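Long-range contacts in glycosyl hydrolase family 26 (Bacteroides ovatus, PDB 4ZXO), which hydrolyses beta-mannan chains as a family 26 beta-mannanase, probably taking part in the breakdown of galactomannan by its gut bacterium: residues D278-T283 / A321-K326; E274-S279 / T309-P314; T9-A14 / E153-P158; F145-K150 / K198-V203; S101-N106 / P163-T168. One frame throughout, in Å; residues are numbered along the deposited sequence. Where two conformers were deposited one is given.

In the fold
Followed from the N terminus, the chain first lays down two halves of contacts that wait for distant partners: 9-14 for contact 3 and 101-106 for contact 5. Then 145-150 opens contact 4, after which 153-158, 163-168 and 198-203 close contacts 3, 5 and 4 in that order, so all three loops cross one another. Contacts 3 and 4 touch where loops enter the barrel strands, whereas contact 5 joins neighbouring strands at the end where the chain leaves them. Later, 274-283 opens contacts 2 and 1 together, with Asp278 and Ser279 in both. Contact 2 closes at 309-314, tying two loops that leave the barrel strands; contact 1, at 321-326, joins the start of helix 281-290 to helix 321-328.

Contact 1: D278-T283 / A321-K326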
# COMPACT_ATOMS: atom_id res chain seq x y z
N ASP A 278 -12.42 -11.05 -16.98
CA ASP A 278 -11.55 -11.53 -18.05
C ASP A 278 -10.81 -12.72 -17.52
O ASP A 278 -9.99 -12.58 -16.60
CB ASP A 278 -10.56 -10.41 -18.41
CG ASP A 278 -9.52 -10.81 -19.45
OD1 ASP A 278 -9.47 -11.97 -19.88
OD2 ASP A 278 -8.74 -9.90 -19.84
N SER A 279 -11.12 -13.89 -18.10
CA SER A 279 -10.60 -15.13 -17.54
C SER A 279 -9.06 -15.25 -17.72
O SER A 279 -8.41 -16.12 -17.06
CB SER A 279 -11.31 -16.30 -18.18
OG SER A 279 -10.94 -16.43 -19.54
N LEU A 280 -8.49 -14.39 -18.57
CA LEU A 280 -7.04 -14.40 -18.85
C LEU A 280 -6.40 -13.10 -18.41
O LEU A 280 -5.37 -12.72 -18.95
CB LEU A 280 -6.77 -14.60 -20.33
CG LEU A 280 -7.25 -15.94 -20.92
CD1 LEU A 280 -6.98 -15.99 -22.39
CD2 LEU A 280 -6.54 -17.08 -20.22
N TRP A 281 -6.98 -12.43 -17.42
CA TRP A 281 -6.47 -11.09 -17.07
C TRP A 281 -5.04 -11.11 -16.58
O TRP A 281 -4.24 -10.24 -16.94
CB TRP A 281 -7.32 -10.41 -16.00
CG TRP A 281 -6.97 -8.96 -15.82
CD1 TRP A 281 -7.24 -7.95 -16.70
CD2 TRP A 281 -6.30 -8.36 -14.72
NE1 TRP A 281 -6.76 -6.77 -16.23
CE2 TRP A 281 -6.18 -6.98 -15.01
CE3 TRP A 281 -5.76 -8.86 -13.53
CZ2 TRP A 281 -5.55 -6.08 -14.14
CZ3 TRP A 281 -5.13 -7.93 -12.62
CH2 TRP A 281 -5.06 -6.56 -12.95
N TRP A 282 -4.72 -12.11 -15.76
CA TRP A 282 -3.42 -12.14 -15.06
C TRP A 282 -2.24 -12.32 -16.03
O TRP A 282 -1.27 -11.54 -15.98
CB TRP A 282 -3.42 -13.26 -14.01
CG TRP A 282 -4.54 -13.08 -13.05
CD1 TRP A 282 -5.76 -13.69 -13.08
CD2 TRP A 282 -4.58 -12.14 -11.98
NE1 TRP A 282 -6.57 -13.18 -12.07
CE2 TRP A 282 -5.86 -12.26 -11.36
CE3 TRP A 282 -3.65 -11.25 -11.45
CZ2 TRP A 282 -6.25 -11.47 -10.28
CZ3 TRP A 282 -4.03 -10.48 -10.36
CH2 TRP A 282 -5.33 -10.60 -9.79
N THR A 283 -2.31 -13.34 -16.90
CA THR A 283 -1.22 -13.54 -17.85
C THR A 283 -1.40 -12.79 -19.12
O THR A 283 -0.43 -12.54 -19.85
CB THR A 283 -1.01 -15.03 -18.25
OG1 THR A 283 -2.19 -15.54 -18.92
CG2 THR A 283 -0.73 -15.85 -16.99
N ALA A 321 -9.48 -17.80 -12.08
CA ALA A 321 -8.61 -18.50 -11.11
C ALA A 321 -7.52 -19.37 -11.72
O ALA A 321 -6.36 -19.30 -11.30
CB ALA A 321 -9.45 -19.33 -10.17
N ASP A 322 -7.86 -20.17 -12.72
CA ASP A 322 -6.84 -21.00 -13.35
C ASP A 322 -5.72 -20.14 -13.93
O ASP A 322 -4.56 -20.49 -13.82
CB ASP A 322 -7.44 -21.86 -14.46
CG ASP A 322 -8.31 -22.96 -13.91
OD1 ASP A 322 -8.18 -23.29 -12.73
OD2 ASP A 322 -9.12 -23.52 -14.70
N ASP A 323 -6.08 -19.00 -14.51
CA ASP A 323 -5.05 -18.15 -15.10
C ASP A 323 -4.20 -17.48 -14.01
O ASP A 323 -3.01 -17.23 -14.21
CB ASP A 323 -5.69 -17.06 -15.99
CG ASP A 323 -4.66 -16.24 -16.72
OD1 ASP A 323 -3.95 -16.82 -17.56
OD2 ASP A 323 -4.59 -15.01 -16.48
N PHE A 324 -4.81 -17.15 -12.87
CA PHE A 324 -4.05 -16.65 -11.74
C PHE A 324 -3.02 -17.71 -11.28
O PHE A 324 -1.90 -17.36 -10.90
CB PHE A 324 -4.98 -16.30 -10.58
CG PHE A 324 -4.25 -15.75 -9.39
CD1 PHE A 324 -3.76 -14.45 -9.40
CD2 PHE A 324 -3.99 -16.55 -8.30
CE1 PHE A 324 -3.08 -13.93 -8.30
CE2 PHE A 324 -3.27 -16.06 -7.19
CZ PHE A 324 -2.84 -14.72 -7.20
N VAL A 325 -3.42 -18.98 -11.29
CA VAL A 325 -2.45 -20.02 -10.93
C VAL A 325 -1.25 -19.97 -11.89
O VAL A 325 -0.11 -19.99 -11.45
CB VAL A 325 -3.06 -21.42 -10.93
CG1 VAL A 325 -1.93 -22.49 -10.75
CG2 VAL A 325 -4.08 -21.55 -9.76
N LYS A 326 -1.52 -19.86 -13.20
CA LYS A 326 -0.45 -19.78 -14.18
C LYS A 326 0.44 -18.53 -13.95
O LYS A 326 1.67 -18.59 -14.03
CB LYS A 326 -1.06 -19.77 -15.58
CG LYS A 326 -0.07 -19.64 -16.73
CD LYS A 326 -0.79 -19.87 -18.09
CE LYS A 326 -0.20 -19.10 -19.28
NZ LYS A 326 1.27 -19.32 -19.38
O HOH W 1 -8.74 -18.55 -15.81
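Asp323 and Thr283 form the tight polar half of this contact, with both carboxylate oxygens in use. With CG anti to the backbone N (chi1 -175°), Asp323 holds its carboxylate carbon toward the start of helix 281-290. Thr283 N donates to Asp323 OD2 over 2.9 Å, nearly straight (167°) and on the syn side, while Thr283 OG1 gives its proton to the syn lone pair of Asp323 OD1 at 2.6 Å. The helix N terminus would probably stabilise the negative charge. Beside it Trp282 is sandwiched: Phe324 CD1 lies over the centre of one indole face, 3.5 Å above the plane, and Trp281 CE3 over the other. The phenyl comes edge-to-face, at 75° to the six-membered ring. An alanine in place of Trp282 would probably open a gap between Phe324 and Trp281 and leave Ser320 without the indole N-H it meets. The outer side is looser: the Lys326 chain brushes Thr283, CG to CG2 at 3.9 Å, exposed Leu280 skirts Asp323, and a water accepts from Asp323 N within hydrogen-bonding distance of Ser279 O. Helix 281-290 thus starts against helix 321-328, whose Phe324 packs inward on helix 49-54 and Phe29 of strand 27-32.

Contact 2: E274-S279 / T309-P314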
# COMPACT_ATOMS: atom_id res chain seq x y z
N GLU A 274 -11.96 -4.98 -11.34
CA GLU A 274 -13.02 -5.37 -10.43
C GLU A 274 -13.83 -6.60 -10.95
O GLU A 274 -14.34 -6.59 -12.10
CB GLU A 274 -13.94 -4.17 -10.17
CG GLU A 274 -14.96 -4.49 -9.13
CD GLU A 274 -15.96 -3.39 -8.92
OE1 GLU A 274 -16.30 -2.67 -9.89
OE2 GLU A 274 -16.42 -3.23 -7.77
N GLY A 275 -13.95 -7.65 -10.12
CA GLY A 275 -14.70 -8.83 -10.53
C GLY A 275 -14.00 -9.71 -11.53
O GLY A 275 -14.61 -10.66 -12.04
N ILE A 276 -12.72 -9.38 -11.82
CA ILE A 276 -11.91 -9.98 -12.89
C ILE A 276 -12.69 -10.82 -13.89
O ILE A 276 -12.53 -12.06 -13.95
CB ILE A 276 -10.75 -10.89 -12.31
CG1 ILE A 276 -10.17 -10.31 -11.02
CG2 ILE A 276 -9.64 -10.96 -13.33
CD1 ILE A 276 -10.31 -11.23 -9.82
N PRO A 277 -13.53 -10.16 -14.71
CA PRO A 277 -14.42 -10.92 -15.60
C PRO A 277 -13.65 -11.52 -16.78
O PRO A 277 -14.22 -12.34 -17.51
CB PRO A 277 -15.39 -9.88 -16.13
CG PRO A 277 -15.12 -8.60 -15.42
CD PRO A 277 -13.85 -8.72 -14.68
N ASP A 278 -12.42 -11.05 -16.98
CA ASP A 278 -11.55 -11.53 -18.05
C ASP A 278 -10.81 -12.72 -17.52
O ASP A 278 -9.99 -12.58 -16.60
CB ASP A 278 -10.56 -10.41 -18.41
CG ASP A 278 -9.52 -10.81 -19.45
OD1 ASP A 278 -9.47 -11.97 -19.88
OD2 ASP A 278 -8.74 -9.90 -19.84
N SER A 279 -11.12 -13.89 -18.10
CA SER A 279 -10.60 -15.13 -17.54
C SER A 279 -9.06 -15.25 -17.72
O SER A 279 -8.41 -16.12 -17.06
CB SER A 279 -11.31 -16.30 -18.18
OG SER A 279 -10.94 -16.43 -19.54
N THR A 309 -19.51 -8.68 -5.42
CA THR A 309 -19.07 -8.28 -6.76
C THR A 309 -17.76 -7.47 -6.72
O THR A 309 -17.09 -7.23 -7.75
CB THR A 309 -20.15 -7.40 -7.44
OG1 THR A 309 -20.42 -6.27 -6.59
CG2 THR A 309 -21.44 -8.17 -7.60
N HIS A 310 -17.38 -7.03 -5.53
CA HIS A 310 -16.27 -6.10 -5.39
C HIS A 310 -15.05 -6.89 -4.96
O HIS A 310 -14.80 -7.01 -3.73
CB HIS A 310 -16.63 -5.00 -4.36
CG HIS A 310 -15.63 -3.89 -4.26
ND1 HIS A 310 -15.25 -3.12 -5.34
CD2 HIS A 310 -14.94 -3.40 -3.20
CE1 HIS A 310 -14.41 -2.18 -4.96
NE2 HIS A 310 -14.19 -2.33 -3.66
N TYR A 311 -14.29 -7.44 -5.92
CA TYR A 311 -13.10 -8.21 -5.54
C TYR A 311 -12.07 -8.10 -6.63
O TYR A 311 -12.41 -7.88 -7.81
CB TYR A 311 -13.46 -9.68 -5.28
CG TYR A 311 -14.07 -10.40 -6.45
CD1 TYR A 311 -13.26 -10.98 -7.43
CD2 TYR A 311 -15.45 -10.51 -6.58
CE1 TYR A 311 -13.79 -11.64 -8.50
CE2 TYR A 311 -16.03 -11.18 -7.66
CZ TYR A 311 -15.20 -11.76 -8.62
OH TYR A 311 -15.78 -12.44 -9.70
N TYR A 312 -10.81 -8.23 -6.25
CA TYR A 312 -9.72 -7.99 -7.19
C TYR A 312 -8.73 -9.14 -7.23
O TYR A 312 -7.87 -9.15 -8.09
CB TYR A 312 -9.00 -6.66 -6.86
CG TYR A 312 -9.93 -5.46 -7.02
CD1 TYR A 312 -9.99 -4.73 -8.21
CD2 TYR A 312 -10.80 -5.10 -5.99
CE1 TYR A 312 -10.87 -3.67 -8.37
CE2 TYR A 312 -11.68 -4.05 -6.13
CZ TYR A 312 -11.69 -3.30 -7.31
OH TYR A 312 -12.58 -2.26 -7.42
N ALA A 313 -8.79 -10.07 -6.28
CA ALA A 313 -8.04 -11.34 -6.38
C ALA A 313 -9.04 -12.44 -6.69
O ALA A 313 -10.21 -12.28 -6.37
CB ALA A 313 -7.28 -11.63 -5.07
N PRO A 314 -8.60 -13.53 -7.33
CA PRO A 314 -9.56 -14.59 -7.52
C PRO A 314 -9.91 -15.30 -6.21
O PRO A 314 -9.30 -15.05 -5.15
CB PRO A 314 -8.85 -15.55 -8.48
CG PRO A 314 -7.42 -15.35 -8.23
CD PRO A 314 -7.24 -13.91 -7.78
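Glu274 and His310 are joined by a His-carboxylate hydrogen bond: His310 ND1 donates to Glu274 OE2 over 2.7 Å, within the imidazole plane but on the anti side of the carboxylate and 32° out of its plane. Tyr312 CE2 covers a face of this imidazole. With CG anti to the backbone N (chi1 -174°), the extended Glu274 chain passes across Tyr312, its CB 3.6 Å from Tyr312 CE1. Next to it, Gly275 is held twice. Gly275 N donates to Tyr311 O at 2.8 Å, and Gly275 CA rests over the phenol face of Tyr311, 3.7 Å from the ring centroid. Ile276 CD1 lies at the edge of that ring, 3.7 Å from Tyr311 CE1, and also meets the backbone of Ala313. An alanine at Tyr311 would probably leave Gly275 CA and Ile276 CD1 without the ring they pack on, and Gln318 without one of its acceptors. In the second shell, Gln318 NE2 donates to Tyr311 OH and Ile276 O, and Asn303 OD1 takes the N-H groups of Tyr312 and Ala313. The two loops leave the adjacent parallel strands 266-271 and 295-300, and Ile276 and Pro314 touch Trp282 of helix 281-290.

Contact 3: T9-A14 / E153-P158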
# COMPACT_ATOMS: atom_id res chain seq x y z
N THR A 9 14.97 0.58 12.13
CA THR A 9 15.50 -0.63 12.75
C THR A 9 16.26 -1.49 11.73
O THR A 9 16.10 -1.34 10.54
CB THR A 9 14.43 -1.53 13.39
OG1 THR A 9 13.60 -2.11 12.38
CG2 THR A 9 13.52 -0.80 14.37
N PRO A 10 17.10 -2.39 12.21
CA PRO A 10 17.83 -3.25 11.29
C PRO A 10 16.95 -4.01 10.32
O PRO A 10 17.28 -4.04 9.13
CB PRO A 10 18.58 -4.22 12.24
CG PRO A 10 18.77 -3.42 13.49
CD PRO A 10 17.58 -2.53 13.61
N GLU A 11 15.86 -4.60 10.82
CA GLU A 11 14.92 -5.32 9.96
C GLU A 11 14.27 -4.40 8.93
O GLU A 11 13.96 -4.83 7.80
CB GLU A 11 13.82 -6.01 10.80
CG GLU A 11 14.41 -7.18 11.66
CD GLU A 11 15.18 -6.74 12.89
OE1 GLU A 11 15.07 -5.57 13.30
OE2 GLU A 11 15.89 -7.61 13.46
N THR A 12 14.07 -3.14 9.31
CA THR A 12 13.43 -2.17 8.42
C THR A 12 14.40 -1.75 7.31
O THR A 12 14.02 -1.64 6.13
CB THR A 12 12.95 -0.95 9.24
OG1 THR A 12 12.06 -1.44 10.26
CG2 THR A 12 12.24 0.09 8.36
N VAL A 13 15.64 -1.48 7.69
CA VAL A 13 16.67 -1.22 6.68
C VAL A 13 16.85 -2.42 5.77
O VAL A 13 17.01 -2.26 4.56
CB VAL A 13 18.01 -0.85 7.34
CG1 VAL A 13 19.06 -0.68 6.27
CG2 VAL A 13 17.80 0.39 8.17
N ALA A 14 16.81 -3.63 6.32
CA ALA A 14 16.94 -4.81 5.48
C ALA A 14 15.76 -4.86 4.51
O ALA A 14 15.97 -5.19 3.31
CB ALA A 14 16.97 -6.04 6.30
N GLU A 153 9.07 -12.23 20.29
CA GLU A 153 10.41 -11.98 20.86
C GLU A 153 10.69 -10.49 21.06
O GLU A 153 11.73 -10.12 21.62
CB GLU A 153 11.50 -12.59 19.96
CG GLU A 153 11.51 -14.10 19.93
CD GLU A 153 10.44 -14.74 19.03
OE1 GLU A 153 9.99 -14.09 18.04
OE2 GLU A 153 10.04 -15.90 19.31
N GLY A 154 9.76 -9.63 20.66
CA GLY A 154 9.87 -8.21 20.88
C GLY A 154 10.42 -7.38 19.73
O GLY A 154 10.68 -6.20 19.90
N VAL A 155 10.63 -7.99 18.56
CA VAL A 155 11.23 -7.26 17.41
C VAL A 155 10.15 -6.46 16.69
O VAL A 155 9.08 -7.00 16.41
CB VAL A 155 11.93 -8.24 16.45
CG1 VAL A 155 12.57 -7.53 15.27
CG2 VAL A 155 13.02 -9.01 17.23
N LEU A 156 10.39 -5.16 16.46
CA LEU A 156 9.41 -4.34 15.73
C LEU A 156 9.28 -4.85 14.29
O LEU A 156 10.28 -5.18 13.63
CB LEU A 156 9.80 -2.84 15.72
CG LEU A 156 9.52 -1.94 16.96
CD1 LEU A 156 10.02 -0.48 16.77
CD2 LEU A 156 8.06 -1.80 17.31
N ILE A 157 8.06 -4.92 13.81
CA ILE A 157 7.82 -5.45 12.44
C ILE A 157 7.82 -4.29 11.48
O ILE A 157 7.01 -3.33 11.64
CB ILE A 157 6.51 -6.20 12.42
CG1 ILE A 157 6.68 -7.47 13.29
CG2 ILE A 157 6.10 -6.53 10.96
CD1 ILE A 157 5.34 -8.10 13.63
N PRO A 158 8.70 -4.34 10.45
CA PRO A 158 8.72 -3.26 9.45
C PRO A 158 7.40 -3.22 8.69
O PRO A 158 6.78 -4.26 8.43
CB PRO A 158 9.88 -3.64 8.50
CG PRO A 158 10.73 -4.55 9.31
CD PRO A 158 9.72 -5.35 10.16
O HOH W 2 12.82 -4.20 13.78
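Glu11 meets Val155 with the two side chains crossing at about a right angle, the methyl group CG1 of Val155 touching the carboxylate carbon CD of Glu11 at 3.6 Å. A bend at chi2 (77°) turns Glu11 CD away from a straight course and onto that methyl group. Nearer the backbone, Glu11 CB packs 3.7 Å from Pro158 CG. Thr12 and Pro158 slide past each other in opposite directions, bringing Thr12 OG1 to 3.5 Å from Pro158 CG. Thr9 CG2 touches Leu156 CD1 more loosely, at 4.3 Å. The polar link across the contact is a water held by three partners. It accepts from Thr9 OG1 at 2.6 Å and donates to Glu11 OE1 and to Leu156 O, so it links the carboxylate to the loop backbone. Tyr92 of helix 81-93 lies against both Glu11 and Pro158, and Thr9 N is tied to the backbone of Asn201. Thr9 holds the N-cap position of helix 10-19, which precedes the first barrel strand and here rests on the loop entering strand 159-162, at the N-terminal end of the TIM barrel expected for family 26 enzymes.

Contact 4: F145-K150 / K198-V203; sequences FLLSLK and KGVNNV
Asn202 turns the edge of its amide to the last turn of helix 132-147: ND2 donates to Leu146 O at 3.1 Å, with the acceptor close to the amide plane and the N-H pointing well at it (162°). Relative to the carbonyl plane this donor stands 46° out, while Leu149 N comes to the same oxygen from the opposite face. ND2 also donates to Ile157 O, its stronger partner, whereas OD1 is buried with no partner in the model. Beside this polar clamp Val200 wedges between two leucines. Its CG1 meets Leu146 CB at 3.8 Å, the two side chains crossing at about a right angle, and its CG2 meets Leu147 CG at 3.9 Å. Leu146 CD1 also approaches Val203 CG2, a doubtful touch because Val203 has two conformers. Leu147 spreads its methyl groups over the turn, CD1 on Lys198 O at 3.5 Å and CD2 on Gly199 O at 3.6 Å. Lys198 is anchored by a salt bridge to Asp144. Gly199, at positive phi, ends helix 181-197 in a Schellman motif; two neighbouring alpha-to-beta turns are thus joined where the chain enters strands 159-162 and 203-207 of the TIM barrel.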
# COMPACT_ATOMS: atom_id res chain seq x y z
N PHE A 145 -0.16 2.44 17.21
CA PHE A 145 -0.46 1.15 16.61
C PHE A 145 0.80 0.55 15.97
O PHE A 145 1.09 -0.63 16.15
CB PHE A 145 -1.56 1.26 15.58
CG PHE A 145 -1.92 -0.06 15.00
CD1 PHE A 145 -2.72 -0.93 15.70
CD2 PHE A 145 -1.45 -0.45 13.77
CE1 PHE A 145 -3.05 -2.19 15.15
CE2 PHE A 145 -1.78 -1.70 13.21
CZ PHE A 145 -2.57 -2.56 13.92
N LEU A 146 1.53 1.34 15.21
CA LEU A 146 2.74 0.85 14.57
C LEU A 146 3.77 0.29 15.57
O LEU A 146 4.46 -0.69 15.31
CB LEU A 146 3.37 1.98 13.74
CG LEU A 146 2.50 2.40 12.53
CD1 LEU A 146 3.12 3.56 11.76
CD2 LEU A 146 2.20 1.23 11.56
N LEU A 147 3.88 0.97 16.71
CA LEU A 147 4.82 0.52 17.75
C LEU A 147 4.37 -0.79 18.41
O LEU A 147 5.16 -1.45 19.12
CB LEU A 147 4.98 1.61 18.80
CG LEU A 147 5.74 2.81 18.23
CD1 LEU A 147 5.60 4.02 19.15
CD2 LEU A 147 7.19 2.42 18.07
N SER A 148 3.11 -1.14 18.26
CA SER A 148 2.58 -2.37 18.87
C SER A 148 2.79 -3.57 17.95
O SER A 148 2.54 -4.72 18.37
CB SER A 148 1.08 -2.22 19.17
OG SER A 148 0.28 -2.39 18.00
N LEU A 149 3.26 -3.33 16.73
CA LEU A 149 3.53 -4.41 15.80
C LEU A 149 4.89 -5.04 16.12
O LEU A 149 5.93 -4.60 15.60
CB LEU A 149 3.47 -3.90 14.36
CG LEU A 149 2.15 -3.21 14.05
CD1 LEU A 149 2.23 -2.68 12.61
CD2 LEU A 149 1.01 -4.15 14.19
N LYS A 150 4.88 -6.00 17.03
CA LYS A 150 6.12 -6.67 17.51
C LYS A 150 6.00 -8.19 17.43
O LYS A 150 4.93 -8.74 17.60
CB LYS A 150 6.41 -6.30 18.97
CG LYS A 150 6.64 -4.83 19.25
CD LYS A 150 7.45 -4.72 20.56
CE LYS A 150 7.17 -3.46 21.35
NZ LYS A 150 5.77 -3.49 21.90
N LYS A 198 7.89 9.80 18.07
CA LYS A 198 7.37 8.63 18.79
C LYS A 198 8.35 7.45 18.76
O LYS A 198 8.13 6.44 19.44
CB LYS A 198 6.02 8.17 18.16
CG LYS A 198 4.85 9.18 18.15
CD LYS A 198 4.12 9.38 19.45
CE LYS A 198 3.15 8.27 19.76
NZ LYS A 198 2.72 8.40 21.18
N GLY A 199 9.40 7.55 17.95
CA GLY A 199 10.36 6.47 17.80
C GLY A 199 9.83 5.36 16.93
O GLY A 199 10.18 4.18 17.12
N VAL A 200 8.97 5.72 15.97
CA VAL A 200 8.46 4.70 15.06
C VAL A 200 9.53 4.36 14.02
O VAL A 200 9.48 4.81 12.89
CB VAL A 200 7.17 5.16 14.35
CG1 VAL A 200 6.61 4.04 13.53
CG2 VAL A 200 6.12 5.52 15.40
N ASN A 201 10.46 3.49 14.36
CA ASN A 201 11.61 3.22 13.51
C ASN A 201 11.41 2.02 12.61
O ASN A 201 12.35 1.55 11.97
CB ASN A 201 12.84 3.03 14.41
CG ASN A 201 13.13 4.24 15.21
OD1 ASN A 201 12.80 5.37 14.81
ND2 ASN A 201 13.74 4.05 16.37
N ASN A 202 10.18 1.54 12.56
CA ASN A 202 9.83 0.40 11.72
C ASN A 202 8.94 0.78 10.55
O ASN A 202 8.20 -0.06 10.04
CB ASN A 202 9.13 -0.69 12.57
CG ASN A 202 7.89 -0.19 13.30
OD1 ASN A 202 7.81 0.96 13.76
ND2 ASN A 202 6.90 -1.07 13.41
N VAL A 203 9.03 2.02 10.05
CA VAL A 203 8.21 2.42 8.93
C VAL A 203 9.03 2.88 7.72
O VAL A 203 9.98 3.64 7.87
CB VAL A 203 7.25 3.52 9.36
CG1 VAL A 203 6.35 3.93 8.22
CG2 VAL A 203 6.41 3.01 10.48

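Contact 5: S101-N106 / P163-T168; sequences SWHVRN and PWHEHT
His165 presses its edge onto the face of His103, CE1 lying 3.4 Å above that ring plane and displaced toward the rim. The pair is an offset edge-to-face one, with planes at 75°, and His103 ND1 is hydrogen-bonded to Asp64. The other bumps are apolar. Val104 CB sits over a face of Trp102, while CG1, between the backbone N and the carbonyl carbon (chi1 53°), reaches Trp164 CZ3 at 3.7 Å. The indoles lie side by side and point the same way, CZ3 of Trp102 being 3.9 Å from CZ2 of Trp164, but their planes are inclined at 56°. Pro163 CB fits in twice, at the edge of Trp102 and over a face of Trp164. A water over that same Trp164 face bridges the backbones, donating to Trp102 O and accepting from Trp164 N. Glu69 and Thr191 accept from the indole N-H groups of Trp102 and Trp164. Both loops leave adjacent parallel strands, 97-101 and 159-162, at the end where TIM-barrel active sites lie; Met135 of helix 132-147 packs on both indoles.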
# COMPACT_ATOMS: atom_id res chain seq x y z
N SER A 101 -2.39 1.25 4.55
CA SER A 101 -2.92 2.51 4.08
C SER A 101 -3.74 3.16 5.19
O SER A 101 -3.93 2.57 6.26
CB SER A 101 -3.75 2.31 2.81
OG SER A 101 -4.62 1.22 2.98
N TRP A 102 -4.23 4.38 4.96
CA TRP A 102 -4.92 5.12 6.02
C TRP A 102 -6.02 5.95 5.42
O TRP A 102 -5.81 7.15 5.09
CB TRP A 102 -3.91 6.04 6.78
CG TRP A 102 -4.45 6.62 8.05
CD1 TRP A 102 -5.51 6.16 8.81
CD2 TRP A 102 -3.94 7.77 8.74
NE1 TRP A 102 -5.69 6.98 9.91
CE2 TRP A 102 -4.75 7.97 9.89
CE3 TRP A 102 -2.90 8.66 8.46
CZ2 TRP A 102 -4.54 9.02 10.79
CZ3 TRP A 102 -2.67 9.71 9.38
CH2 TRP A 102 -3.49 9.88 10.55
N HIS A 103 -7.20 5.35 5.30
CA HIS A 103 -8.35 6.14 4.86
C HIS A 103 -8.92 6.92 6.07
O HIS A 103 -9.96 6.55 6.69
CB HIS A 103 -9.42 5.24 4.21
CG HIS A 103 -9.07 4.78 2.84
ND1 HIS A 103 -8.19 3.75 2.58
CD2 HIS A 103 -9.56 5.17 1.64
CE1 HIS A 103 -8.14 3.53 1.27
NE2 HIS A 103 -8.96 4.39 0.68
N VAL A 104 -8.20 7.98 6.42
CA VAL A 104 -8.46 8.75 7.63
C VAL A 104 -9.70 9.63 7.47
O VAL A 104 -9.99 10.17 6.38
CB VAL A 104 -7.20 9.59 7.97
CG1 VAL A 104 -6.74 10.46 6.77
CG2 VAL A 104 -7.30 10.43 9.24
N ARG A 105 -10.43 9.75 8.58
CA ARG A 105 -11.60 10.59 8.63
C ARG A 105 -11.25 12.06 8.34
O ARG A 105 -10.08 12.50 8.41
CB ARG A 105 -12.25 10.50 10.03
CG ARG A 105 -12.68 9.12 10.47
CD ARG A 105 -13.86 8.53 9.72
NE ARG A 105 -15.09 9.31 9.94
CZ ARG A 105 -16.28 8.97 9.48
NH1 ARG A 105 -16.44 7.85 8.83
NH2 ARG A 105 -17.34 9.75 9.70
N ASN A 106 -12.30 12.82 8.04
CA ASN A 106 -12.17 14.24 7.75
C ASN A 106 -12.17 14.99 9.09
O ASN A 106 -13.21 15.00 9.78
CB ASN A 106 -13.34 14.66 6.88
CG ASN A 106 -13.27 16.10 6.41
OD1 ASN A 106 -12.94 16.98 7.17
ND2 ASN A 106 -13.57 16.33 5.15
N PRO A 163 0.21 6.65 3.58
CA PRO A 163 -0.89 7.57 3.86
C PRO A 163 -1.06 8.57 2.69
O PRO A 163 -0.17 8.64 1.83
CB PRO A 163 -0.41 8.31 5.12
CG PRO A 163 1.10 8.39 4.89
CD PRO A 163 1.43 7.00 4.35
N TRP A 164 -2.14 9.33 2.69
CA TRP A 164 -2.26 10.50 1.78
C TRP A 164 -2.15 10.08 0.32
O TRP A 164 -1.55 10.76 -0.52
CB TRP A 164 -1.19 11.57 2.08
CG TRP A 164 -1.03 11.88 3.56
CD1 TRP A 164 0.14 11.80 4.30
CD2 TRP A 164 -2.07 12.24 4.49
NE1 TRP A 164 -0.11 12.10 5.61
CE2 TRP A 164 -1.45 12.37 5.76
CE3 TRP A 164 -3.46 12.43 4.37
CZ2 TRP A 164 -2.17 12.74 6.90
CZ3 TRP A 164 -4.18 12.79 5.51
CH2 TRP A 164 -3.53 12.91 6.75
N HIS A 165 -2.74 8.93 0.01
CA HIS A 165 -2.60 8.36 -1.33
C HIS A 165 -3.53 9.02 -2.37
O HIS A 165 -4.48 9.73 -2.05
CB HIS A 165 -2.83 6.83 -1.24
CG HIS A 165 -4.22 6.42 -0.88
ND1 HIS A 165 -4.84 6.78 0.31
CD2 HIS A 165 -5.08 5.58 -1.52
CE1 HIS A 165 -6.04 6.22 0.34
NE2 HIS A 165 -6.20 5.47 -0.75
N GLU A 166 -3.23 8.78 -3.63
CA GLU A 166 -4.12 9.19 -4.73
C GLU A 166 -4.31 10.67 -4.67
O GLU A 166 -5.41 11.22 -4.94
CB GLU A 166 -5.46 8.42 -4.71
CG GLU A 166 -5.19 6.97 -5.09
CD GLU A 166 -6.32 6.01 -4.94
OE1 GLU A 166 -7.46 6.44 -4.81
OE2 GLU A 166 -6.05 4.76 -5.00
N HIS A 167 -3.21 11.38 -4.39
CA HIS A 167 -3.35 12.81 -4.10
C HIS A 167 -3.45 13.69 -5.33
O HIS A 167 -3.71 14.91 -5.21
CB HIS A 167 -2.18 13.28 -3.25
CG HIS A 167 -0.90 13.29 -3.99
ND1 HIS A 167 -0.10 12.16 -4.11
CD2 HIS A 167 -0.28 14.29 -4.67
CE1 HIS A 167 0.95 12.48 -4.84
NE2 HIS A 167 0.86 13.75 -5.20
N THR A 168 -3.27 13.10 -6.51
CA THR A 168 -3.49 13.90 -7.72
C THR A 168 -4.93 13.85 -8.20
O THR A 168 -5.30 14.54 -9.18
CB THR A 168 -2.51 13.48 -8.84
OG1 THR A 168 -2.57 12.07 -9.04
CG2 THR A 168 -1.07 13.82 -8.43
O HOH W 3 -3.83 9.14 4.90